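Local coordinates for citryl-spermidine/3,4-dihydroxybenzoyl-citryl-spermidine:spermidine ligase (PDB 3TO3), which catalyses the ATP-dependent condensation of spermidine with citryl-spermidine intermediates in the biosynthesis of the siderophore petrobactin, at residues B[411-416]-B[518-523]; B[416-421]-B[537-542]; B[531-536]-B[592-597]. All coordinates share one frame; numbering follows the deposited sequence. Where two conformers were deposited one is given.

The three contacts lie in the helical C-terminal part of the chain. Interactions 1 and 2 both use helix 410-432, share L416 and have centres 9 Å apart. R415 joins them: its NH2 is 2.7 Å from E541 OE1 and its NH1 is 2.7 Å from E542 OE2, both salt bridges. Interactions 2 and 3 both use helix 532-547. Interactions 1 and 3 meet where A521 CB packs 3.5 Å from F535 CG. Interaction 1 comes nearest to the ATP site: the side chain of L520 is about 4 Å from that of the ATP-binding Y391 and about 10 Å from ATP itself. In interaction 3, the side chain of W536 is about 14 Å from ATP.

Interaction 1 (B[411-416]-B[518-523])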
loop_
_atom_site.group_PDB
_atom_site.type_symbol
_atom_site.label_atom_id
_atom_site.label_comp_id
_atom_site.label_asym_id
_atom_site.label_seq_id
_atom_site.Cartn_x
_atom_site.Cartn_y
_atom_site.Cartn_z
ATOM N N GLU B 411 -21.342 -40.915 15.866
ATOM C CA GLU B 411 -20.352 -41.910 15.516
ATOM C C GLU B 411 -20.584 -42.389 14.083
ATOM O O GLU B 411 -19.638 -42.491 13.318
ATOM C CB GLU B 411 -20.343 -43.093 16.482
ATOM C CG GLU B 411 -19.237 -44.105 16.158
ATOM C CD GLU B 411 -19.245 -45.352 17.042
ATOM O OE1 GLU B 411 -18.655 -46.365 16.616
ATOM O OE2 GLU B 411 -19.823 -45.334 18.154
ATOM N N ASN B 412 -21.829 -42.658 13.705
ATOM C CA ASN B 412 -22.072 -43.106 12.332
ATOM C C ASN B 412 -21.696 -42.076 11.295
ATOM O O ASN B 412 -21.192 -42.424 10.231
ATOM C CB ASN B 412 -23.528 -43.516 12.092
ATOM C CG ASN B 412 -23.942 -44.659 12.954
ATOM O OD1 ASN B 412 -23.098 -45.439 13.404
ATOM N ND2 ASN B 412 -25.248 -44.764 13.220
ATOM N N TRP B 413 -21.981 -40.814 11.589
ATOM C CA TRP B 413 -21.714 -39.757 10.633
ATOM C C TRP B 413 -20.201 -39.586 10.490
ATOM O O TRP B 413 -19.685 -39.477 9.392
ATOM C CB TRP B 413 -22.373 -38.445 11.073
ATOM C CG TRP B 413 -22.303 -37.359 10.039
ATOM C CD1 TRP B 413 -23.197 -37.131 9.025
ATOM C CD2 TRP B 413 -21.282 -36.373 9.900
ATOM N NE1 TRP B 413 -22.801 -36.060 8.274
ATOM C CE2 TRP B 413 -21.629 -35.568 8.790
ATOM C CE3 TRP B 413 -20.109 -36.079 10.619
ATOM C CZ2 TRP B 413 -20.835 -34.493 8.365
ATOM C CZ3 TRP B 413 -19.329 -35.031 10.212
ATOM C CH2 TRP B 413 -19.697 -34.238 9.092
ATOM N N LEU B 414 -19.493 -39.590 11.607
ATOM C CA LEU B 414 -18.042 -39.417 11.587
ATOM C C LEU B 414 -17.340 -40.584 10.872
ATOM O O LEU B 414 -16.416 -40.374 10.099
ATOM C CB LEU B 414 -17.511 -39.232 13.009
ATOM C CG LEU B 414 -16.011 -39.076 13.213
ATOM C CD1 LEU B 414 -15.448 -37.852 12.463
ATOM C CD2 LEU B 414 -15.714 -39.009 14.696
ATOM N N ARG B 415 -17.789 -41.813 11.096
ATOM C CA ARG B 415 -17.236 -42.929 10.344
ATOM C C ARG B 415 -17.464 -42.803 8.832
ATOM O O ARG B 415 -16.530 -42.964 8.049
ATOM C CB ARG B 415 -17.810 -44.243 10.822
ATOM C CG ARG B 415 -17.434 -44.560 12.232
ATOM C CD ARG B 415 -17.844 -45.986 12.560
ATOM N NE ARG B 415 -17.372 -46.344 13.887
ATOM C CZ ARG B 415 -16.160 -46.833 14.129
ATOM N NH1 ARG B 415 -15.314 -47.023 13.126
ATOM N NH2 ARG B 415 -15.799 -47.137 15.366
ATOM N N LEU B 416 -18.701 -42.531 8.415
ATOM C CA LEU B 416 -18.922 -42.298 6.985
ATOM C C LEU B 416 -18.043 -41.195 6.448
ATOM O O LEU B 416 -17.565 -41.305 5.328
ATOM C CB LEU B 416 -20.362 -41.958 6.679
ATOM C CG LEU B 416 -21.212 -43.205 6.744
ATOM C CD1 LEU B 416 -22.644 -42.863 7.214
ATOM C CD2 LEU B 416 -21.152 -43.901 5.378
ATOM N N GLY B 518 -8.851 -31.906 12.455
ATOM C CA GLY B 518 -8.736 -31.749 13.888
ATOM C C GLY B 518 -9.686 -30.701 14.439
ATOM O O GLY B 518 -10.127 -30.810 15.572
ATOM N N GLU B 519 -10.001 -29.685 13.643
ATOM C CA GLU B 519 -10.932 -28.639 14.073
ATOM C C GLU B 519 -12.312 -29.232 14.336
ATOM O O GLU B 519 -13.003 -28.816 15.259
ATOM C CB GLU B 519 -11.054 -27.545 13.017
ATOM C CG GLU B 519 -9.762 -26.760 12.793
ATOM C CD GLU B 519 -9.397 -25.800 13.942
ATOM O OE1 GLU B 519 -8.206 -25.394 13.982
ATOM O OE2 GLU B 519 -10.279 -25.442 14.782
ATOM N N LEU B 520 -12.713 -30.204 13.525
ATOM C CA LEU B 520 -13.976 -30.922 13.771
ATOM C C LEU B 520 -13.974 -31.641 15.142
ATOM O O LEU B 520 -14.946 -31.572 15.875
ATOM C CB LEU B 520 -14.275 -31.918 12.639
ATOM C CG LEU B 520 -15.593 -32.694 12.672
ATOM C CD1 LEU B 520 -16.837 -31.738 12.629
ATOM C CD2 LEU B 520 -15.621 -33.706 11.534
ATOM N N ALA B 521 -12.878 -32.321 15.478
ATOM C CA ALA B 521 -12.746 -32.980 16.771
ATOM C C ALA B 521 -12.950 -31.983 17.921
ATOM O O ALA B 521 -13.583 -32.293 18.927
ATOM C CB ALA B 521 -11.383 -33.663 16.888
ATOM N N PHE B 522 -12.436 -30.777 17.764
ATOM C CA PHE B 522 -12.702 -29.728 18.750
ATOM C C PHE B 522 -14.192 -29.375 18.908
ATOM O O PHE B 522 -14.674 -29.158 20.015
ATOM C CB PHE B 522 -11.933 -28.452 18.392
ATOM C CG PHE B 522 -10.451 -28.573 18.553
ATOM C CD1 PHE B 522 -9.913 -29.331 19.567
ATOM C CD2 PHE B 522 -9.596 -27.925 17.680
ATOM C CE1 PHE B 522 -8.549 -29.432 19.706
ATOM C CE2 PHE B 522 -8.246 -28.036 17.805
ATOM C CZ PHE B 522 -7.719 -28.788 18.819
ATOM N N VAL B 523 -14.896 -29.277 17.784
ATOM C CA VAL B 523 -16.300 -28.937 17.780
ATOM C C VAL B 523 -17.108 -30.057 18.427
ATOM O O VAL B 523 -17.958 -29.815 19.270
ATOM C CB VAL B 523 -16.806 -28.647 16.363
ATOM C CG1 VAL B 523 -18.310 -28.629 16.347
ATOM C CG2 VAL B 523 -16.277 -27.310 15.883
#
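L520 reaches out from helix 502-528 with one methyl, CD2, which lies against the indole of W413 and the branched end of L414. Both partners sit on helix 410-432. This is helix-to-helix packing inside the C-terminal helical part of an IucA/IucC-family synthetase. The two backbones stay well apart, with 9.7 Å between L414 CA and L520 CA. The contact is therefore made by the ends of side chains and is small.

W413 CZ3 is 4.2 Å from L520 CD2. The methyl lies at the rim of the six-membered ring, close to the ring plane, and not over a face. CG of L520 stands opposite its own backbone N (chi1 -176°), which carries the branch across the gap. L414 brings CD1 to 4.3 Å from the same L520 CD2. No hydrogen bond crosses here. W413 NE1 is hydrogen-bonded to the backbone O of G450, while residues of helix 402-408 also pack on the indole. L520 lies next to the ATP-binding Y391, which places the contact close to the nucleotide site.

E411 and R415 form a salt bridge along one side of helix 410-432. R415 grips side-on, sending both NE and NH2 to E411 OE1, which lies in the guanidinium plane. R415 NE lies 3.0 Å from E411 OE1 and meets the anti lone pair of that oxygen.

Interaction 2 (B[416-421]-B[537-542]); sequences LLIQKA and MIVVEE
Helix segments 416-421 and 537-542 run in broadly similar directions, with 43° between them and 9.9 Å between their axes at closest approach. The backbones come nearest at I418 and V539 and again at Q419 and E542, where the CA atoms are 6.7 Å apart. A wider, pi-type turn lies at 418-421. The contact joins helix 410-432 to helix 532-547 in the C-terminal helical part of the protein.

I418 fills the middle with two branches. Its CG2 presses on the aliphatic stem of E542, 3.6 Å from E542 CB. Its CD1 reaches V539 CG2 at 4.1 Å, the two side chains crossing at about a right angle.

Beside this apolar patch, Q419 extends along the edge of the contact. Its NE2 donates to E542 OE1 over 2.9 Å, and the bond is nearly straight at 164°. The acceptor lies close to the amide plane of Q419, but the amide nitrogen approaches from above the carboxylate plane. The two flat groups are turned steeply against each other. A bend in the E542 chain (chi2 -60°) folds the carboxylate back to this position.

E542 is buried, and each of its carboxylate oxygens has a partner: OE1 takes the neutral amide, and OE2 pairs with R415. The guanidinium would probably favour the ionised form of E542, but E411 and E541 share it, which would offset part of the effect.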
loop_
_atom_site.group_PDB
_atom_site.type_symbol
_atom_site.label_atom_id
_atom_site.label_comp_id
_atom_site.label_asym_id
_atom_site.label_seq_id
_atom_site.Cartn_x
_atom_site.Cartn_y
_atom_site.Cartn_z
ATOM N N LEU B 416 -18.701 -42.531 8.415
ATOM C CA LEU B 416 -18.922 -42.298 6.985
ATOM C C LEU B 416 -18.043 -41.195 6.448
ATOM O O LEU B 416 -17.565 -41.305 5.328
ATOM C CB LEU B 416 -20.362 -41.958 6.679
ATOM C CG LEU B 416 -21.212 -43.205 6.744
ATOM C CD1 LEU B 416 -22.644 -42.863 7.214
ATOM C CD2 LEU B 416 -21.152 -43.901 5.378
ATOM N N LEU B 417 -17.844 -40.136 7.236
ATOM C CA LEU B 417 -17.092 -38.992 6.766
ATOM C C LEU B 417 -15.653 -39.415 6.496
ATOM O O LEU B 417 -15.111 -39.162 5.429
ATOM C CB LEU B 417 -17.124 -37.824 7.776
ATOM C CG LEU B 417 -16.299 -36.621 7.300
ATOM C CD1 LEU B 417 -16.942 -35.868 6.084
ATOM C CD2 LEU B 417 -16.008 -35.659 8.456
ATOM N N ILE B 418 -15.050 -40.061 7.482
ATOM C CA ILE B 418 -13.699 -40.554 7.380
ATOM C C ILE B 418 -13.586 -41.515 6.177
ATOM O O ILE B 418 -12.643 -41.399 5.368
ATOM C CB ILE B 418 -13.288 -41.301 8.665
ATOM C CG1 ILE B 418 -13.416 -40.395 9.904
ATOM C CG2 ILE B 418 -11.903 -41.831 8.557
ATOM C CD1 ILE B 418 -12.711 -39.118 9.773
ATOM N N GLN B 419 -14.550 -42.435 6.048
ATOM C CA GLN B 419 -14.492 -43.466 4.998
ATOM C C GLN B 419 -14.573 -42.899 3.596
ATOM O O GLN B 419 -13.927 -43.414 2.700
ATOM C CB GLN B 419 -15.556 -44.554 5.162
ATOM C CG GLN B 419 -15.398 -45.401 6.394
ATOM C CD GLN B 419 -16.262 -46.651 6.360
ATOM O OE1 GLN B 419 -17.163 -46.784 5.526
ATOM N NE2 GLN B 419 -15.974 -47.586 7.255
ATOM N N LYS B 420 -15.396 -41.871 3.411
ATOM C CA LYS B 420 -15.578 -41.233 2.109
ATOM C C LYS B 420 -14.712 -40.022 1.814
ATOM O O LYS B 420 -14.626 -39.593 0.674
ATOM C CB LYS B 420 -17.042 -40.829 1.955
ATOM C CG LYS B 420 -17.946 -41.915 1.407
ATOM C CD LYS B 420 -18.037 -43.136 2.296
ATOM C CE LYS B 420 -18.718 -44.301 1.550
ATOM N NZ LYS B 420 -18.363 -45.625 2.155
ATOM N N ALA B 421 -14.040 -39.482 2.819
ATOM C CA ALA B 421 -13.348 -38.209 2.659
ATOM C C ALA B 421 -11.882 -38.322 2.960
ATOM O O ALA B 421 -11.049 -37.836 2.200
ATOM C CB ALA B 421 -13.964 -37.108 3.491
HETATM N N MSE B 537 -9.604 -42.448 18.024
HETATM C CA MSE B 537 -9.691 -43.893 17.968
HETATM C C MSE B 537 -10.573 -44.369 16.812
HETATM O O MSE B 537 -10.451 -45.499 16.368
HETATM C CB MSE B 537 -10.170 -44.477 19.301
HETATM C CG MSE B 537 -9.108 -44.433 20.409
HETATM SE SE MSE B 537 -9.583 -45.499 21.985
HETATM C CE MSE B 537 -10.970 -44.379 22.757
ATOM N N ILE B 538 -11.467 -43.515 16.333
ATOM C CA ILE B 538 -12.264 -43.861 15.171
ATOM C C ILE B 538 -11.462 -43.671 13.914
ATOM O O ILE B 538 -11.558 -44.460 12.975
ATOM C CB ILE B 538 -13.556 -43.048 15.092
ATOM C CG1 ILE B 538 -14.580 -43.640 16.072
ATOM C CG2 ILE B 538 -14.084 -43.062 13.666
ATOM C CD1 ILE B 538 -15.800 -42.805 16.259
ATOM N N VAL B 539 -10.666 -42.607 13.907
ATOM C CA VAL B 539 -9.805 -42.322 12.779
ATOM C C VAL B 539 -8.807 -43.464 12.579
ATOM O O VAL B 539 -8.669 -43.984 11.464
ATOM C CB VAL B 539 -9.108 -40.962 12.916
ATOM C CG1 VAL B 539 -8.086 -40.776 11.793
ATOM C CG2 VAL B 539 -10.149 -39.851 12.859
ATOM N N VAL B 540 -8.143 -43.880 13.653
ATOM C CA VAL B 540 -7.279 -45.052 13.556
ATOM C C VAL B 540 -7.997 -46.331 13.030
ATOM O O VAL B 540 -7.536 -46.961 12.081
ATOM C CB VAL B 540 -6.553 -45.312 14.873
ATOM C CG1 VAL B 540 -5.764 -46.583 14.800
ATOM C CG2 VAL B 540 -5.635 -44.135 15.179
ATOM N N GLU B 541 -9.129 -46.695 13.620
ATOM C CA GLU B 541 -9.852 -47.876 13.170
ATOM C C GLU B 541 -10.111 -47.843 11.661
ATOM O O GLU B 541 -9.898 -48.849 10.948
ATOM C CB GLU B 541 -11.187 -48.020 13.900
ATOM C CG GLU B 541 -11.103 -48.485 15.329
ATOM C CD GLU B 541 -12.438 -48.354 16.075
ATOM O OE1 GLU B 541 -13.503 -48.522 15.456
ATOM O OE2 GLU B 541 -12.425 -48.078 17.288
ATOM N N GLU B 542 -10.591 -46.698 11.179
ATOM C CA GLU B 542 -10.912 -46.561 9.768
ATOM C C GLU B 542 -9.708 -46.666 8.833
ATOM O O GLU B 542 -9.804 -47.265 7.758
ATOM C CB GLU B 542 -11.687 -45.279 9.509
ATOM C CG GLU B 542 -12.986 -45.304 10.220
ATOM C CD GLU B 542 -13.866 -46.449 9.777
ATOM O OE1 GLU B 542 -13.567 -47.067 8.725
ATOM O OE2 GLU B 542 -14.860 -46.721 10.485
#

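Interaction 3 (B[531-536]-B[592-597]). With EDO (1,2-ethanediol), chain H.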
loop_
_atom_site.group_PDB
_atom_site.type_symbol
_atom_site.label_atom_id
_atom_site.label_comp_id
_atom_site.label_asym_id
_atom_site.label_seq_id
_atom_site.Cartn_x
_atom_site.Cartn_y
_atom_site.Cartn_z
ATOM N N LYS B 531 -15.523 -37.109 23.139
ATOM C CA LYS B 531 -14.157 -37.016 23.610
ATOM C C LYS B 531 -13.201 -37.080 22.437
ATOM O O LYS B 531 -13.450 -37.794 21.457
ATOM C CB LYS B 531 -13.859 -38.142 24.612
ATOM C CG LYS B 531 -14.240 -37.825 26.078
ATOM C CD LYS B 531 -14.201 -39.080 26.977
ATOM C CE LYS B 531 -12.793 -39.652 27.173
ATOM N NZ LYS B 531 -11.920 -38.795 28.044
ATOM N N GLU B 532 -12.112 -36.325 22.547
ATOM C CA GLU B 532 -11.117 -36.263 21.498
ATOM C C GLU B 532 -10.464 -37.621 21.296
ATOM O O GLU B 532 -10.223 -38.018 20.148
ATOM C CB GLU B 532 -10.074 -35.179 21.784
ATOM C CG GLU B 532 -10.567 -33.715 21.550
ATOM C CD GLU B 532 -9.640 -32.704 22.240
ATOM O OE1 GLU B 532 -8.564 -32.467 21.684
ATOM O OE2 GLU B 532 -9.944 -32.196 23.356
ATOM N N GLU B 533 -10.209 -38.322 22.405
ATOM C CA GLU B 533 -9.710 -39.702 22.379
ATOM C C GLU B 533 -10.573 -40.618 21.500
ATOM O O GLU B 533 -10.039 -41.336 20.654
ATOM C CB GLU B 533 -9.593 -40.298 23.800
ATOM C CG GLU B 533 -8.674 -39.508 24.727
ATOM C CD GLU B 533 -9.341 -38.250 25.341
ATOM O OE1 GLU B 533 -10.218 -37.629 24.694
ATOM O OE2 GLU B 533 -8.988 -37.890 26.486
ATOM N N SER B 534 -11.892 -40.588 21.701
ATOM C CA SER B 534 -12.822 -41.381 20.870
ATOM C C SER B 534 -12.744 -40.974 19.396
ATOM O O SER B 534 -12.741 -41.826 18.509
ATOM C CB SER B 534 -14.278 -41.248 21.337
ATOM O OG SER B 534 -14.389 -41.601 22.691
ATOM N N PHE B 535 -12.712 -39.672 19.138
ATOM C CA PHE B 535 -12.574 -39.171 17.769
ATOM C C PHE B 535 -11.352 -39.834 17.112
ATOM O O PHE B 535 -11.475 -40.446 16.051
ATOM C CB PHE B 535 -12.438 -37.642 17.780
ATOM C CG PHE B 535 -12.328 -37.021 16.423
ATOM C CD1 PHE B 535 -13.424 -36.375 15.847
ATOM C CD2 PHE B 535 -11.122 -37.038 15.736
ATOM C CE1 PHE B 535 -13.328 -35.782 14.582
ATOM C CE2 PHE B 535 -11.005 -36.452 14.470
ATOM C CZ PHE B 535 -12.104 -35.814 13.893
ATOM N N TRP B 536 -10.187 -39.746 17.757
ATOM C CA TRP B 536 -8.972 -40.268 17.137
ATOM C C TRP B 536 -8.947 -41.797 17.074
ATOM O O TRP B 536 -8.358 -42.381 16.157
ATOM C CB TRP B 536 -7.690 -39.653 17.750
ATOM C CG TRP B 536 -7.661 -38.165 17.459
ATOM C CD1 TRP B 536 -7.892 -37.140 18.344
ATOM C CD2 TRP B 536 -7.474 -37.551 16.177
ATOM N NE1 TRP B 536 -7.837 -35.927 17.682
ATOM C CE2 TRP B 536 -7.576 -36.158 16.358
ATOM C CE3 TRP B 536 -7.210 -38.044 14.894
ATOM C CZ2 TRP B 536 -7.423 -35.262 15.305
ATOM C CZ3 TRP B 536 -7.067 -37.151 13.849
ATOM C CH2 TRP B 536 -7.159 -35.776 14.060
ATOM N N LEU B 592 -2.770 -39.768 16.868
ATOM C CA LEU B 592 -2.954 -41.099 16.263
ATOM C C LEU B 592 -2.113 -42.131 16.978
ATOM O O LEU B 592 -2.454 -43.303 16.987
ATOM C CB LEU B 592 -2.627 -41.126 14.792
ATOM C CG LEU B 592 -3.429 -40.176 13.931
ATOM C CD1 LEU B 592 -3.128 -40.502 12.473
ATOM C CD2 LEU B 592 -4.854 -40.413 14.236
ATOM N N TYR B 593 -1.021 -41.692 17.608
ATOM C CA TYR B 593 -0.150 -42.633 18.301
ATOM C C TYR B 593 -0.815 -43.332 19.476
ATOM O O TYR B 593 -0.777 -44.542 19.575
ATOM C CB TYR B 593 1.092 -41.936 18.801
ATOM C CG TYR B 593 1.924 -42.804 19.691
ATOM C CD1 TYR B 593 1.983 -42.575 21.054
ATOM C CD2 TYR B 593 2.656 -43.862 19.171
ATOM C CE1 TYR B 593 2.753 -43.396 21.889
ATOM C CE2 TYR B 593 3.431 -44.673 19.990
ATOM C CZ TYR B 593 3.478 -44.435 21.344
ATOM O OH TYR B 593 4.254 -45.245 22.168
ATOM N N ARG B 594 -1.397 -42.568 20.389
ATOM C CA ARG B 594 -1.994 -43.189 21.558
ATOM C C ARG B 594 -3.247 -43.948 21.150
ATOM O O ARG B 594 -3.524 -45.027 21.647
ATOM C CB ARG B 594 -2.325 -42.161 22.642
ATOM C CG ARG B 594 -2.728 -42.822 23.969
ATOM C CD ARG B 594 -2.680 -41.848 25.141
ATOM N NE ARG B 594 -3.034 -42.486 26.412
ATOM C CZ ARG B 594 -4.258 -42.490 26.935
ATOM N NH1 ARG B 594 -4.482 -43.091 28.101
ATOM N NH2 ARG B 594 -5.257 -41.890 26.293
ATOM N N ALA B 595 -3.999 -43.376 20.223
ATOM C CA ALA B 595 -5.186 -44.035 19.752
ATOM C C ALA B 595 -4.843 -45.439 19.196
ATOM O O ALA B 595 -5.517 -46.426 19.513
ATOM C CB ALA B 595 -5.870 -43.172 18.709
ATOM N N ARG B 596 -3.781 -45.531 18.394
ATOM C CA ARG B 596 -3.339 -46.833 17.896
ATOM C C ARG B 596 -2.903 -47.783 19.025
ATOM O O ARG B 596 -3.253 -48.949 19.021
ATOM C CB ARG B 596 -2.231 -46.678 16.861
ATOM C CG ARG B 596 -1.581 -47.988 16.467
ATOM C CD ARG B 596 -2.438 -48.811 15.544
ATOM N NE ARG B 596 -1.705 -49.989 15.088
ATOM C CZ ARG B 596 -2.270 -51.136 14.735
ATOM N NH1 ARG B 596 -3.584 -51.271 14.780
ATOM N NH2 ARG B 596 -1.514 -52.149 14.348
ATOM N N GLN B 597 -2.157 -47.274 19.995
ATOM C CA GLN B 597 -1.820 -48.048 21.178
ATOM C C GLN B 597 -3.057 -48.699 21.770
ATOM O O GLN B 597 -3.034 -49.877 22.147
ATOM C CB GLN B 597 -1.215 -47.137 22.232
ATOM C CG GLN B 597 0.043 -46.446 21.791
ATOM C CD GLN B 597 1.220 -47.378 21.810
ATOM O OE1 GLN B 597 1.314 -48.303 20.996
ATOM N NE2 GLN B 597 2.130 -47.153 22.754
HETATM C C1 EDO H . -17.194 -40.716 24.816
HETATM O O1 EDO H . -16.087 -39.833 24.840
HETATM C C2 EDO H . -17.952 -40.439 23.534
HETATM O O2 EDO H . -19.337 -40.658 23.824
#
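The start of helix 532-547 packs across the C-terminal helix 591-600, the last helix modelled in the chain. Their short segments cross steeply at 77°, with 9.3 Å between the axes. The backbones draw closest at W536 and A595.

W536 carries most of the contact. Its indole meets L592 obliquely: CE3 of W536 is 3.4 Å from L592 CD2, a tight fit. On the other helix the small side chain of A595 allows close approach. A595 CB lies 3.7 Å from W536 O and 4.1 Å from W536 CB. With CG of W536 beside its own backbone N (chi1 -64°), the indole turns its CE3 corner to L592. F535 of the same helix covers one face of the indole, with its CD2 over the ring centre.

At the outer edge the contact is looser. E533 CG comes near the rim of the R594 guanidinium, 4.4 Å from R594 NH2, close to the plane of that group. The opposite charges of E533 and R594 do not touch. Within its own segment E533 has a weak, long salt bridge from K531 NZ to its OE2. K531 occupies the N-cap position of helix 532-547. A 1,2-ethanediol, probably from the crystallisation liquor, is modelled beside K531 and S534, but its O1 is placed doubtfully.

Around the contact, W536 NE1 bonds to T77 OG1, in the loop between strands 65-74 and 81-83. Its ring also makes an edge-to-face stack with F513 of helix 502-528. The start of helix 532-547 thus touches helix 591-600, helix 502-528 and the loop that joins those two strands.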